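Local atomic coordinates of FOKI restriction endonuclease (Planomicrobium okeanokoites, PDB entry 2FOK), a protein that recognises a specific DNA sequence and, as a type IIS restriction endonuclease, cleaves the double strand by metal-dependent hydrolysis at a distance from that site. Residues A[320-325]-A[362-367]. Residues are numbered along the deposited sequence; the frame is centred on the assembly and turned at random.
Sequences AGSLKI and GRFYQL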
loop_
_atom_site.group_PDB
_atom_site.type_symbol
_atom_site.label_atom_id
_atom_site.label_comp_id
_atom_site.label_asym_id
_atom_site.label_seq_id
_atom_site.Cartn_x
_atom_site.Cartn_y
_atom_site.Cartn_z
ATOM N N ALA A 320 25.635 14.382 -4.643
ATOM C CA ALA A 320 25.703 15.727 -4.078
ATOM C C ALA A 320 25.866 15.748 -2.563
ATOM O O ALA A 320 25.842 14.701 -1.905
ATOM C CB ALA A 320 24.456 16.506 -4.472
ATOM N N GLY A 321 26.037 16.954 -2.021
ATOM C CA GLY A 321 26.178 17.134 -0.583
ATOM C C GLY A 321 24.867 17.640 0.011
ATOM O O GLY A 321 23.814 17.047 -0.235
ATOM N N SER A 322 24.925 18.717 0.796
ATOM C CA SER A 322 23.721 19.307 1.390
ATOM C C SER A 322 23.072 20.140 0.276
ATOM O O SER A 322 23.747 20.928 -0.395
ATOM C CB SER A 322 24.092 20.199 2.582
ATOM O OG SER A 322 22.953 20.531 3.372
ATOM N N LEU A 323 21.767 19.971 0.085
ATOM C CA LEU A 323 21.063 20.670 -0.991
ATOM C C LEU A 323 19.738 21.304 -0.562
ATOM O O LEU A 323 19.110 20.875 0.406
ATOM C CB LEU A 323 20.787 19.674 -2.132
ATOM C CG LEU A 323 21.364 19.781 -3.546
ATOM C CD1 LEU A 323 22.813 20.202 -3.520
ATOM C CD2 LEU A 323 21.233 18.429 -4.225
ATOM N N LYS A 324 19.316 22.329 -1.301
ATOM C CA LYS A 324 18.044 22.996 -1.044
ATOM C C LYS A 324 17.058 22.475 -2.099
ATOM O O LYS A 324 17.421 22.316 -3.267
ATOM C CB LYS A 324 18.194 24.512 -1.168
ATOM C CG LYS A 324 18.336 25.240 0.171
ATOM C CD LYS A 324 18.931 26.650 0.006
ATOM C CE LYS A 324 19.901 26.737 -1.188
ATOM N NZ LYS A 324 20.240 28.134 -1.597
ATOM N N ILE A 325 15.819 22.204 -1.692
ATOM C CA ILE A 325 14.815 21.681 -2.614
ATOM C C ILE A 325 14.821 22.406 -3.946
ATOM O O ILE A 325 14.529 21.810 -4.980
ATOM C CB ILE A 325 13.394 21.754 -2.014
ATOM C CG1 ILE A 325 12.476 20.763 -2.736
ATOM C CG2 ILE A 325 12.839 23.164 -2.135
ATOM C CD1 ILE A 325 12.356 19.422 -2.046
ATOM N N GLY A 362 16.411 22.000 8.676
ATOM C CA GLY A 362 15.870 23.272 8.258
ATOM C C GLY A 362 15.523 23.202 6.785
ATOM O O GLY A 362 14.673 22.409 6.381
ATOM N N ARG A 363 16.193 24.016 5.980
ATOM C CA ARG A 363 15.941 24.053 4.544
ATOM C C ARG A 363 16.883 23.173 3.726
ATOM O O ARG A 363 16.838 23.208 2.501
ATOM C CB ARG A 363 16.060 25.490 4.028
ATOM C CG ARG A 363 14.859 26.370 4.324
ATOM C CD ARG A 363 15.253 27.838 4.460
ATOM N NE ARG A 363 16.434 28.177 3.671
ATOM C CZ ARG A 363 16.455 29.110 2.724
ATOM N NH1 ARG A 363 15.361 29.801 2.444
ATOM N NH2 ARG A 363 17.570 29.353 2.056
ATOM N N PHE A 364 17.718 22.375 4.389
ATOM C CA PHE A 364 18.680 21.548 3.665
ATOM C C PHE A 364 18.540 20.044 3.818
ATOM O O PHE A 364 18.321 19.526 4.914
ATOM C CB PHE A 364 20.100 21.950 4.058
ATOM C CG PHE A 364 20.449 23.367 3.705
ATOM C CD1 PHE A 364 20.769 23.711 2.391
ATOM C CD2 PHE A 364 20.455 24.362 4.683
ATOM C CE1 PHE A 364 21.085 25.028 2.055
ATOM C CE2 PHE A 364 20.771 25.680 4.359
ATOM C CZ PHE A 364 21.086 26.015 3.043
ATOM N N TYR A 365 18.677 19.345 2.699
ATOM C CA TYR A 365 18.593 17.896 2.681
ATOM C C TYR A 365 19.988 17.339 2.406
ATOM O O TYR A 365 20.779 17.939 1.675
ATOM C CB TYR A 365 17.655 17.417 1.566
ATOM C CG TYR A 365 16.202 17.820 1.712
ATOM C CD1 TYR A 365 15.787 19.121 1.429
ATOM C CD2 TYR A 365 15.234 16.890 2.095
ATOM C CE1 TYR A 365 14.452 19.494 1.521
ATOM C CE2 TYR A 365 13.886 17.251 2.190
ATOM C CZ TYR A 365 13.506 18.557 1.900
ATOM O OH TYR A 365 12.180 18.935 2.001
ATOM N N GLN A 366 20.286 16.187 2.989
ATOM C CA GLN A 366 21.568 15.547 2.758
ATOM C C GLN A 366 21.477 14.052 2.983
ATOM O O GLN A 366 21.205 13.610 4.095
ATOM C CB GLN A 366 22.646 16.130 3.668
ATOM C CG GLN A 366 24.051 15.847 3.163
ATOM C CD GLN A 366 25.124 16.426 4.065
ATOM O OE1 GLN A 366 26.184 15.829 4.248
ATOM N NE2 GLN A 366 24.848 17.590 4.637
ATOM N N LEU A 367 21.699 13.274 1.926
ATOM C CA LEU A 367 21.654 11.818 2.047
ATOM C C LEU A 367 22.866 11.319 2.843
ATOM O O LEU A 367 23.997 11.712 2.574
ATOM C CB LEU A 367 21.649 11.169 0.666
ATOM C CG LEU A 367 21.307 9.675 0.646
ATOM C CD1 LEU A 367 19.987 9.464 -0.076
ATOM C CD2 LEU A 367 22.426 8.897 -0.029
HETATM O O HOH W 1 22.676 14.726 -0.716
#
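Leu323 and Tyr365 form an antiparallel hydrogen-bonded pair that joins the short strand 323-324 to strand 364-367, the touching parts, 321-325 and 363-366, running 140° apart. Leu323 N lies 2.8 Å from Tyr365 O, and Tyr365 N makes the return bond to Leu323 O, nearly straight at 174°. Strand 358-361 lies along the other side of 364-367 and completes a three-stranded sheet of order 1-3-2; strands 358-361 and 364-367 probably form the wing hairpin of a winged-helix fold, consistent with the helix-turn-helix class of the FokI D3 domain. Beyond the paired residues a water bridges Gly321 O and Leu367 N.

Tyr365, with CG anti to its carbonyl carbon (chi1 -64°), carries its ring alongside Ile325, whose CD1 is 4.1 Å from Tyr365 CE1; Ile348 of helix 341-352 also touches the Tyr365 side chain, and Ile341 and Ile344 pack on Ile325. Leu323 O lies at the edge of the Tyr365 ring, in its plane. Leu323 and Tyr365 point to one face of the sheet, Lys324 and Phe364 to the other. The methylenes of Lys324 run beside the phenyl ring, CG coming 3.3 Å from Phe364 CE1, while CD passes the guanidinium of Arg363. The extended Gln366 side chain runs beside Ser322, bringing NE2 to 3.4 Å from Ser322 CB. Ser322 OG sits 3.3 Å from Phe364 CB.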